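Side-chain contacts in putative L-alanine-DL-glutamate epimerase (Burkholderia xenovorans, PDB 3GO2), which probably acts as a magnesium-dependent racemase or epimerase of the mandelate racemase/muconate lactonizing enzyme family: residues L25-G30 with L96-K101; S61-E66 with A100-V105; L189-K194 with L230-E235. All coordinates share one frame; numbering follows the deposited sequence.

Contact 1. Residues L25-G30 with L96-K101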
# COMPACT_ATOMS: atom_id res chain seq x y z
N LEU A 25 19.02 33.90 -29.39
CA LEU A 25 19.28 34.72 -28.22
C LEU A 25 20.62 35.40 -28.42
O LEU A 25 21.61 34.73 -28.71
CB LEU A 25 19.31 33.81 -26.97
CG LEU A 25 19.58 34.43 -25.61
CD1 LEU A 25 18.94 33.51 -24.54
CD2 LEU A 25 21.07 34.70 -25.34
N THR A 26 20.67 36.72 -28.25
CA THR A 26 21.92 37.46 -28.49
C THR A 26 22.36 38.11 -27.19
O THR A 26 21.54 38.66 -26.46
CB THR A 26 21.70 38.58 -29.58
OG1 THR A 26 21.23 37.99 -30.79
CG2 THR A 26 23.01 39.34 -29.87
N THR A 27 23.67 38.06 -26.91
CA THR A 27 24.24 38.69 -25.72
C THR A 27 24.86 40.07 -26.05
O THR A 27 25.06 40.40 -27.22
CB THR A 27 25.31 37.80 -25.08
OG1 THR A 27 26.51 37.84 -25.85
CG2 THR A 27 24.84 36.35 -25.02
N ASP A 28 25.20 40.82 -25.02
CA ASP A 28 25.81 42.14 -25.21
C ASP A 28 27.14 42.08 -25.95
O ASP A 28 27.51 43.04 -26.64
CB ASP A 28 26.00 42.84 -23.85
CG ASP A 28 26.65 44.20 -23.98
OD1 ASP A 28 25.97 45.14 -24.43
OD2 ASP A 28 27.85 44.31 -23.66
N GLU A 29 27.83 40.94 -25.86
CA GLU A 29 29.12 40.72 -26.54
C GLU A 29 28.96 40.24 -27.97
O GLU A 29 29.96 40.03 -28.66
CB GLU A 29 29.93 39.66 -25.79
CG GLU A 29 30.18 39.96 -24.33
CD GLU A 29 31.41 40.79 -24.07
OE1 GLU A 29 32.23 40.98 -25.00
OE2 GLU A 29 31.55 41.28 -22.91
N GLY A 30 27.72 40.01 -28.41
CA GLY A 30 27.45 39.52 -29.75
C GLY A 30 27.44 38.02 -29.93
O GLY A 30 27.37 37.54 -31.04
N LEU A 96 21.77 27.79 -22.93
CA LEU A 96 22.91 26.87 -22.80
C LEU A 96 23.88 27.05 -23.96
O LEU A 96 25.10 27.10 -23.75
CB LEU A 96 22.44 25.43 -22.72
CG LEU A 96 21.72 25.02 -21.44
CD1 LEU A 96 21.04 23.67 -21.67
CD2 LEU A 96 22.69 24.98 -20.23
N ASP A 97 23.35 27.14 -25.17
CA ASP A 97 24.20 27.35 -26.35
C ASP A 97 25.06 28.62 -26.17
O ASP A 97 26.29 28.65 -26.43
CB ASP A 97 23.35 27.48 -27.60
CG ASP A 97 24.15 27.38 -28.87
OD1 ASP A 97 25.14 26.60 -28.91
OD2 ASP A 97 23.78 28.07 -29.86
N ALA A 98 24.39 29.70 -25.76
CA ALA A 98 25.07 31.00 -25.60
C ALA A 98 26.14 30.95 -24.49
O ALA A 98 27.23 31.51 -24.63
CB ALA A 98 24.06 32.11 -25.34
N LYS A 99 25.82 30.27 -23.40
CA LYS A 99 26.76 30.10 -22.32
C LYS A 99 27.98 29.28 -22.73
O LYS A 99 29.11 29.67 -22.45
CB LYS A 99 26.08 29.46 -21.12
CG LYS A 99 27.00 29.32 -19.91
CD LYS A 99 26.22 28.95 -18.65
CE LYS A 99 27.07 29.00 -17.40
NZ LYS A 99 26.34 28.85 -16.08
N ALA A 100 27.74 28.16 -23.39
CA ALA A 100 28.83 27.33 -23.87
C ALA A 100 29.70 28.10 -24.87
O ALA A 100 30.91 28.06 -24.78
CB ALA A 100 28.30 26.04 -24.51
N LYS A 101 29.08 28.84 -25.79
CA LYS A 101 29.86 29.65 -26.75
C LYS A 101 30.67 30.73 -26.02
O LYS A 101 31.85 31.02 -26.39
CB LYS A 101 28.93 30.26 -27.80
CG LYS A 101 28.51 29.24 -28.87
CD LYS A 101 27.30 29.73 -29.66
CE LYS A 101 27.02 28.83 -30.81
NZ LYS A 101 25.75 29.21 -31.54
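Apolar packing between L25 and T27 on strand 19-27 and A98 on helix 82-103 makes up the whole contact. The methyl of A98 faces the strand and takes both partners: L25 CD2 lies 4.0 Å from A98 CB, and T27 CG2 4.3 Å from A98 CB. L25 swings its CG anti to the backbone N (chi1 180°), which carries the branch out from the strand to the helix. A98 adds only a methyl between the backbones, whose nearest alpha carbons, L25 CA and A98 CA, are 7.4 Å apart. V62 touches all three residues.

The polar side chains nearby find partners in the same chain, and K99 NZ also in E109 of a second subunit. T27 turns its methyl to A98, while its OG1 bonds I31 N and takes a weak bond from E29 N; the type I turn T27-G30 starts at the strand's last residue. K101 NZ forms a salt bridge with D97 OD2 at 2.8 Å, on the syn side, and another with D378. The chemistry implies a small, non-directional van der Waals contact of strand 19-27 on helix 82-103 of the N-terminal domain, with polar atoms bonded beside it.

Contact 2. Residues S61-E66 with A100-V105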
# COMPACT_ATOMS: atom_id res chain seq x y z
N SER A 61 21.50 38.11 -16.84
CA SER A 61 22.75 37.46 -17.22
C SER A 61 22.50 36.22 -18.07
O SER A 61 21.71 35.36 -17.69
CB SER A 61 23.53 37.00 -15.98
OG SER A 61 24.74 36.35 -16.38
N VAL A 62 23.20 36.11 -19.19
CA VAL A 62 23.16 34.89 -20.03
C VAL A 62 23.66 33.66 -19.28
O VAL A 62 23.28 32.51 -19.62
CB VAL A 62 23.96 35.04 -21.32
CG1 VAL A 62 25.46 35.04 -21.04
CG2 VAL A 62 23.60 33.96 -22.35
N MET A 63 24.49 33.89 -18.27
CA MET A 63 25.09 32.78 -17.53
C MET A 63 24.11 32.12 -16.55
O MET A 63 24.26 30.95 -16.18
CB MET A 63 26.32 33.27 -16.77
CG MET A 63 27.35 34.00 -17.61
SD MET A 63 28.10 33.04 -18.99
CE MET A 63 29.40 32.30 -18.11
N GLU A 64 23.08 32.86 -16.16
CA GLU A 64 22.21 32.44 -15.05
C GLU A 64 20.97 31.71 -15.57
O GLU A 64 19.82 32.16 -15.42
CB GLU A 64 21.86 33.66 -14.19
CG GLU A 64 23.08 34.21 -13.46
CD GLU A 64 22.88 35.47 -12.65
OE1 GLU A 64 21.75 35.92 -12.48
OE2 GLU A 64 23.92 36.01 -12.20
N HIS A 65 21.18 30.56 -16.19
CA HIS A 65 20.05 29.87 -16.80
C HIS A 65 19.11 29.25 -15.78
O HIS A 65 17.89 29.29 -15.98
CB HIS A 65 20.48 28.88 -17.91
CG HIS A 65 21.44 27.80 -17.48
ND1 HIS A 65 21.03 26.61 -16.93
CD2 HIS A 65 22.80 27.73 -17.54
CE1 HIS A 65 22.08 25.85 -16.69
NE2 HIS A 65 23.17 26.50 -17.06
N GLU A 66 19.62 28.73 -14.68
CA GLU A 66 18.71 28.16 -13.69
C GLU A 66 17.93 29.26 -12.96
O GLU A 66 16.79 29.04 -12.53
CB GLU A 66 19.47 27.25 -12.74
CG GLU A 66 18.60 26.51 -11.84
CD GLU A 66 17.89 25.30 -12.46
OE1 GLU A 66 17.71 25.10 -13.70
OE2 GLU A 66 17.42 24.55 -11.60
N ALA A 100 27.74 28.16 -23.39
CA ALA A 100 28.83 27.33 -23.87
C ALA A 100 29.70 28.10 -24.87
O ALA A 100 30.91 28.06 -24.78
CB ALA A 100 28.30 26.04 -24.51
N LYS A 101 29.08 28.84 -25.79
CA LYS A 101 29.86 29.65 -26.75
C LYS A 101 30.67 30.73 -26.02
O LYS A 101 31.85 31.02 -26.39
CB LYS A 101 28.93 30.26 -27.80
CG LYS A 101 28.51 29.24 -28.87
CD LYS A 101 27.30 29.73 -29.66
CE LYS A 101 27.02 28.83 -30.81
NZ LYS A 101 25.75 29.21 -31.54
N THR A 102 30.09 31.32 -24.99
CA THR A 102 30.79 32.36 -24.21
C THR A 102 32.04 31.78 -23.57
O THR A 102 33.11 32.45 -23.52
CB THR A 102 29.87 32.98 -23.14
OG1 THR A 102 28.78 33.66 -23.78
CG2 THR A 102 30.61 33.97 -22.29
N LEU A 103 31.94 30.54 -23.10
CA LEU A 103 33.08 29.83 -22.47
C LEU A 103 33.94 29.00 -23.44
O LEU A 103 34.94 28.38 -23.03
CB LEU A 103 32.57 28.95 -21.32
CG LEU A 103 31.85 29.66 -20.19
CD1 LEU A 103 31.25 28.63 -19.21
CD2 LEU A 103 32.83 30.63 -19.47
N ASN A 104 33.58 29.04 -24.73
CA ASN A 104 34.32 28.40 -25.81
C ASN A 104 34.41 26.89 -25.65
O ASN A 104 35.49 26.29 -25.82
CB ASN A 104 35.72 29.00 -25.94
CG ASN A 104 36.34 28.73 -27.28
OD1 ASN A 104 35.67 28.78 -28.32
ND2 ASN A 104 37.64 28.46 -27.28
N VAL A 105 33.28 26.29 -25.30
CA VAL A 105 33.22 24.85 -25.13
C VAL A 105 31.98 24.28 -25.79
O VAL A 105 30.97 24.97 -25.93
CB VAL A 105 33.20 24.47 -23.62
CG1 VAL A 105 34.47 24.90 -22.94
CG2 VAL A 105 31.99 25.07 -22.90
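M63 reaches across to the C-terminal end of helix 82-103 with its thioether. Its terminal methyl CE meets L103 CD2 at 4.1 Å, the two side chains crossing obliquely, and M63 SD lies 4.2 Å from T102 CG2. M63 gets there by bending at chi2 (-61°) and chi3 (-87°), so a side chain that starts out alongside the helix ends against it. T102 OG1 is bonded to A98 O one turn back, with the methyl turned to M63.

Further out, the backbone of M63 is held on two counts. Its N gives a hydrogen bond to S61 OG (3.1 Å), an ST turn inside the type I turn S61-E64, and its O receives one from K99 NZ. A Schellman motif closes the helix: N104 has positive phi, V105 N bonds A100 O at 3.0 Å, and N104 N makes a weak bond to K101 O. L103 also packs on V105 of a second subunit, and M63 on E109 of that subunit. The arrangement joins the turn leading into helix 65-76, with E64 as N-cap, to a Schellman-terminated helix in the N-terminal capping domain of the enolase superfamily.

Contact 3. Residues L189-K194 with L230-E235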
# COMPACT_ATOMS: atom_id res chain seq x y z
N LEU A 189 -10.41 4.33 -29.53
CA LEU A 189 -9.10 3.73 -29.74
C LEU A 189 -9.13 2.20 -29.57
O LEU A 189 -8.18 1.59 -29.11
CB LEU A 189 -8.05 4.34 -28.80
CG LEU A 189 -8.06 5.86 -28.64
CD1 LEU A 189 -6.91 6.32 -27.73
CD2 LEU A 189 -7.99 6.60 -30.01
N ASN A 190 -10.22 1.57 -29.99
CA ASN A 190 -10.28 0.10 -29.94
C ASN A 190 -9.29 -0.50 -30.94
O ASN A 190 -9.00 0.10 -31.99
CB ASN A 190 -11.70 -0.40 -30.22
CG ASN A 190 -12.70 0.05 -29.17
OD1 ASN A 190 -12.42 -0.03 -27.97
ND2 ASN A 190 -13.88 0.53 -29.62
N VAL A 191 -8.85 -1.70 -30.61
CA VAL A 191 -7.99 -2.54 -31.45
C VAL A 191 -8.81 -3.77 -31.87
O VAL A 191 -9.44 -4.42 -31.04
CB VAL A 191 -6.74 -2.97 -30.64
CG1 VAL A 191 -5.91 -4.02 -31.40
CG2 VAL A 191 -5.89 -1.74 -30.30
N ASP A 192 -8.81 -4.05 -33.16
CA ASP A 192 -9.56 -5.18 -33.70
C ASP A 192 -8.66 -6.07 -34.54
O ASP A 192 -7.44 -5.87 -34.61
CB ASP A 192 -10.79 -4.70 -34.50
CG ASP A 192 -10.43 -3.82 -35.69
OD1 ASP A 192 -9.24 -3.68 -36.06
OD2 ASP A 192 -11.39 -3.27 -36.27
N ARG A 193 -9.25 -7.10 -35.14
CA ARG A 193 -8.48 -8.02 -35.91
C ARG A 193 -7.77 -7.34 -37.04
O ARG A 193 -6.66 -7.76 -37.38
CB ARG A 193 -9.35 -9.13 -36.49
CG ARG A 193 -9.70 -10.19 -35.55
CD ARG A 193 -10.44 -11.27 -36.34
NE ARG A 193 -11.27 -12.20 -35.57
CZ ARG A 193 -11.07 -12.62 -34.33
NH1 ARG A 193 -10.06 -12.16 -33.57
NH2 ARG A 193 -11.93 -13.50 -33.82
N LYS A 194 -8.37 -6.32 -37.62
CA LYS A 194 -7.74 -5.60 -38.73
C LYS A 194 -6.43 -4.97 -38.30
O LYS A 194 -5.41 -5.07 -39.00
CB LYS A 194 -8.69 -4.54 -39.29
CG LYS A 194 -8.15 -3.85 -40.54
CD LYS A 194 -9.17 -2.93 -41.18
CE LYS A 194 -8.94 -1.47 -40.80
NZ LYS A 194 -9.69 -0.54 -41.70
N LEU A 230 -2.65 -4.57 -24.57
CA LEU A 230 -2.49 -5.99 -24.19
C LEU A 230 -2.79 -6.90 -25.38
O LEU A 230 -2.06 -7.86 -25.63
CB LEU A 230 -3.39 -6.33 -23.01
CG LEU A 230 -3.04 -5.71 -21.64
CD1 LEU A 230 -4.27 -5.63 -20.67
CD2 LEU A 230 -1.88 -6.47 -20.99
N LYS A 231 -3.82 -6.56 -26.14
CA LYS A 231 -4.17 -7.37 -27.31
C LYS A 231 -3.00 -7.37 -28.32
O LYS A 231 -2.67 -8.41 -28.91
CB LYS A 231 -5.45 -6.86 -27.96
CG LYS A 231 -6.68 -7.20 -27.12
CD LYS A 231 -7.91 -6.44 -27.53
CE LYS A 231 -8.41 -6.82 -28.89
NZ LYS A 231 -9.33 -7.97 -28.89
N ILE A 232 -2.38 -6.21 -28.48
CA ILE A 232 -1.25 -6.07 -29.40
C ILE A 232 -0.07 -6.86 -28.91
O ILE A 232 0.52 -7.63 -29.68
CB ILE A 232 -0.87 -4.59 -29.63
CG1 ILE A 232 -1.97 -3.89 -30.44
CG2 ILE A 232 0.53 -4.51 -30.32
CD1 ILE A 232 -1.89 -2.34 -30.41
N LEU A 233 0.25 -6.75 -27.63
CA LEU A 233 1.36 -7.51 -27.05
C LEU A 233 1.16 -9.02 -27.14
O LEU A 233 2.11 -9.77 -27.37
CB LEU A 233 1.61 -7.09 -25.60
CG LEU A 233 2.04 -5.64 -25.42
CD1 LEU A 233 2.03 -5.31 -23.91
CD2 LEU A 233 3.42 -5.35 -26.03
N ARG A 234 -0.07 -9.50 -26.95
CA ARG A 234 -0.38 -10.92 -27.12
C ARG A 234 -0.22 -11.39 -28.55
O ARG A 234 0.32 -12.48 -28.81
CB ARG A 234 -1.80 -11.22 -26.67
CG ARG A 234 -2.02 -11.09 -25.21
CD ARG A 234 -3.50 -10.99 -24.90
NE ARG A 234 -3.66 -10.63 -23.51
CZ ARG A 234 -4.69 -9.95 -22.98
NH1 ARG A 234 -5.70 -9.53 -23.74
NH2 ARG A 234 -4.66 -9.65 -21.68
N GLU A 235 -0.73 -10.61 -29.50
CA GLU A 235 -0.55 -10.92 -30.91
C GLU A 235 0.94 -11.06 -31.26
O GLU A 235 1.33 -11.96 -32.03
CB GLU A 235 -1.19 -9.83 -31.77
CG GLU A 235 -0.95 -9.99 -33.27
CD GLU A 235 -1.68 -11.16 -33.91
OE1 GLU A 235 -2.83 -11.42 -33.53
OE2 GLU A 235 -1.11 -11.80 -34.82
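K231, the first residue of segment 230-235 to touch V191, lies along the outer side of the contact. Its chain bends at chi3 (67°) and chi4, curling the aliphatic part back so that CE sits 3.4 Å from V191 O. NZ stays farther off, 4.2 Å from V191 O, so the approach to the carbonyl is made by the methylene. Nearer the backbone, K231 CB is 4.5 Å from V191 CG1, and the closest pair of alpha carbons, V191 CA and K231 CA, is 7.4 Å apart.

I232 follows and packs its side chain on both valine methyls: V191 CG1 lies 4.1 Å from I232 CG1, and V191 CG2 is 4.0 Å from I232 CD1. The two side chains cross at about a right angle. I232 has its CG1 anti to the carbonyl carbon (chi1 -69°), and the extended chi2 (164°) carries CD1 on to the valine. L196 of helix 193-210 touches both V191 and I232, and L199 adds to the cover of I232.

E235, one turn after K231, turns to that same helix, where OE2 makes a salt bridge with R200 and the side chain packs on L196. Helix 193-210 begins just after V191, with D192 as N-cap: its OD1 accepts from V195 N. R193 NH1 forms a salt bridge with D240 of a third subunit. The contact thus rests on branched aliphatic packing, while K231 CE, probably polarised by the adjoining ammonium, adds at most a weak electrostatic approach to V191 O.

How the contacts relate
Contacts 1 and 2 are neighbours in the N-terminal domain, their centres 6 Å apart, and both use helix 82-103, sharing A100 and K101. V62 connects them: its CG2 packs 3.5 Å from A98 CB and 3.8 Å from T27 CG2. Segments 25-30 and 61-66 thus come from different points in the chain to the same helix. Contact 3 opens later in the sequence, in the C-terminal barrel domain, with its centre about 50 Å from that of contact 1 and on the opposite side of the chain's centre. Contacts 1 and 2 join a strand and a turn to one helix of the capping domain, whereas contact 3 packs the loop leading into helix 193-210 on the neighbouring helix 226-235, outside the barrel strands.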